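Local structure of protein ACDH-11, isoform b (Caenorhabditis elegans, 4Y9J) at residues G109-S112 with I113-D117. The protein belongs to the acyl-CoA dehydrogenase family of flavoproteins and binds flavin-adenine dinucleotide. Sequence-based numbering, arbitrary orientation.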
ATOM      1  N   GLY B 109     -31.736 -16.532  -4.670  1.00 42.52           N
ATOM      2  CA  GLY B 109     -32.341 -17.353  -3.615  1.00 41.70           C
ATOM      3  C   GLY B 109     -31.399 -18.347  -3.037  1.00 41.65           C
ATOM      4  O   GLY B 109     -31.808 -19.380  -2.599  1.00 39.46           O
ATOM      5  N   VAL B 110     -30.098 -18.012  -2.942  1.00 38.22           N
ATOM      6  CA  VAL B 110     -29.182 -18.904  -2.333  1.00 39.00           C
ATOM      7  C   VAL B 110     -29.574 -19.305  -0.902  1.00 39.22           C
ATOM      8  O   VAL B 110     -29.265 -20.420  -0.476  1.00 40.25           O
ATOM      9  CB  VAL B 110     -27.772 -18.263  -2.371  1.00 41.12           C
ATOM     10  CG1 VAL B 110     -26.891 -18.910  -1.396  1.00 43.28           C
ATOM     11  CG2 VAL B 110     -27.270 -18.285  -3.797  1.00 42.14           C
ATOM     12  N   ILE B 111     -30.235 -18.405  -0.174  1.00 39.71           N
ATOM     13  CA  ILE B 111     -30.889 -18.706   1.107  1.00 38.79           C
ATOM     14  C   ILE B 111     -32.349 -19.123   0.864  1.00 41.46           C
ATOM     15  O   ILE B 111     -32.789 -20.147   1.399  1.00 41.32           O
ATOM     16  CB  ILE B 111     -30.927 -17.473   2.057  1.00 39.86           C
ATOM     17  CG1 ILE B 111     -29.507 -16.919   2.259  1.00 39.67           C
ATOM     18  CG2 ILE B 111     -31.526 -17.851   3.435  1.00 41.91           C
ATOM     19  CD1 ILE B 111     -28.512 -17.958   2.654  1.00 37.55           C
ATOM     20  N   SER B 112     -33.101 -18.346   0.085  1.00 41.18           N
ATOM     21  CA  SER B 112     -34.536 -18.567  -0.051  1.00 42.43           C
ATOM     22  C   SER B 112     -34.911 -19.943  -0.483  1.00 40.25           C
ATOM     23  O   SER B 112     -35.948 -20.476  -0.077  1.00 42.64           O
ATOM     24  CB  SER B 112     -35.191 -17.585  -1.077  1.00 46.80           C
ATOM     25  OG  SER B 112     -34.543 -16.354  -0.929  1.00 57.47           O
ATOM     26  N   ILE B 113     -34.190 -20.459  -1.450  1.00 41.37           N
ATOM     27  CA  ILE B 113     -34.493 -21.784  -1.996  1.00 43.28           C
ATOM     28  C   ILE B 113     -34.575 -22.803  -0.843  1.00 43.60           C
ATOM     29  O   ILE B 113     -35.475 -23.660  -0.848  1.00 46.57           O
ATOM     30  CB  ILE B 113     -33.491 -22.171  -3.129  1.00 43.35           C
ATOM     31  CG1 ILE B 113     -33.797 -21.367  -4.411  1.00 45.41           C
ATOM     32  CG2 ILE B 113     -33.518 -23.663  -3.461  1.00 46.19           C
ATOM     33  CD1 ILE B 113     -32.608 -21.277  -5.359  1.00 45.81           C
ATOM     34  N   GLY B 114     -33.681 -22.735   0.136  1.00 42.52           N
ATOM     35  CA  GLY B 114     -33.684 -23.681   1.240  1.00 44.68           C
ATOM     36  C   GLY B 114     -34.917 -23.715   2.109  1.00 45.16           C
ATOM     37  O   GLY B 114     -35.149 -24.708   2.803  1.00 46.42           O
ATOM     38  N   TYR B 115     -35.718 -22.649   2.044  1.00 44.51           N
ATOM     39  CA  TYR B 115     -36.898 -22.470   2.888  1.00 45.79           C
ATOM     40  C   TYR B 115     -38.217 -22.218   2.131  1.00 48.64           C
ATOM     41  O   TYR B 115     -39.224 -21.944   2.768  1.00 50.88           O
ATOM     42  CB  TYR B 115     -36.685 -21.323   3.900  1.00 45.09           C
ATOM     43  CG  TYR B 115     -35.505 -21.588   4.789  1.00 43.88           C
ATOM     44  CD1 TYR B 115     -35.668 -22.338   5.940  1.00 43.77           C
ATOM     45  CD2 TYR B 115     -34.217 -21.132   4.464  1.00 40.72           C
ATOM     46  CE1 TYR B 115     -34.576 -22.688   6.726  1.00 42.39           C
ATOM     47  CE2 TYR B 115     -33.120 -21.423   5.270  1.00 38.63           C
ATOM     48  CZ  TYR B 115     -33.311 -22.180   6.439  1.00 39.56           C
ATOM     49  OH  TYR B 115     -32.256 -22.522   7.258  1.00 38.53           O
ATOM     50  N   GLU B 116     -38.206 -22.286   0.802  1.00 49.27           N
ATOM     51  CA  GLU B 116     -39.377 -21.929  -0.012  1.00 53.48           C
ATOM     52  C   GLU B 116     -40.536 -22.906   0.313  1.00 54.58           C
ATOM     53  O   GLU B 116     -40.467 -24.079   0.043  1.00 55.37           O
ATOM     54  CB  GLU B 116     -39.035 -21.860  -1.523  1.00 55.66           C
ATOM     55  CG  GLU B 116     -40.178 -21.489  -2.530  1.00 63.46           C
ATOM     56  CD  GLU B 116     -41.362 -20.617  -2.008  1.00 74.38           C
ATOM     57  OE1 GLU B 116     -41.099 -19.634  -1.269  1.00 80.11           O
ATOM     58  OE2 GLU B 116     -42.605 -20.863  -2.363  1.00 73.72           O
ATOM     59  N   ASP B 117     -41.545 -22.386   0.968  1.00 61.13           N
ATOM     60  CA  ASP B 117     -42.735 -23.163   1.454  1.00 68.76           C
ATOM     61  C   ASP B 117     -43.465 -24.013   0.384  1.00 70.28           C
ATOM     62  O   ASP B 117     -43.813 -25.157   0.654  1.00 71.80           O
ATOM     63  CB  ASP B 117     -43.691 -22.188   2.155  1.00 75.27           C
ATOM     64  CG  ASP B 117     -42.941 -20.893   2.664  1.00 82.58           C
ATOM     65  OD1 ASP B 117     -42.159 -20.284   1.877  1.00 82.17           O
ATOM     66  OD2 ASP B 117     -43.090 -20.487   3.834  1.00 87.47           O
TER
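Ile113 N donates to Gly109 O at 2.9 Å with an N-H...O angle of 166°, the straightest of the three backbone bonds between 109-112 and 113-117. Its i to i+4 spacing is that of an alpha-helical bond. The other two span three residues: Tyr115 N reaches Ser112 O at 3.0 Å from well above the carbonyl plane, and Gly114 N makes a weak, bent bond to Ile111 O. This mixture, with helical backbone angles but no regular bonding at 110-112, marks a tight turn in the loop between helices 96-107 and 121-135, begun by Gly109, whose positive phi (64°) closes the preceding helix in a Schellman motif.

Side-chain contacts with backbone carbonyls, and one apolar contact, join residues four apart. Ile113 keeps CG1 beside its backbone N (chi1 -74°), which brings CG1 and CD1 against Gly109 O, CD1 lying 3.4 Å from that oxygen. The Tyr115 ring offers its edge to Ile111 O, near the ring plane, with CD2 3.5 Å from Ile111 O, while Ile111 CG2 meets Tyr115 CE2 at 4.3 Å.

The hydroxyls find partners beyond the turn: Tyr115 OH bonds Asp150 of helix 143-158, and Ser112 OG bonds the Arg176 carbonyl. Ile113 packs on helix 121-135. Chemically, the turn's own backbone bonds hold its shape, whereas hydroxyl bonds, carbonyl bonds to Arg124 and Gln128, and side-chain packing join it to its neighbours.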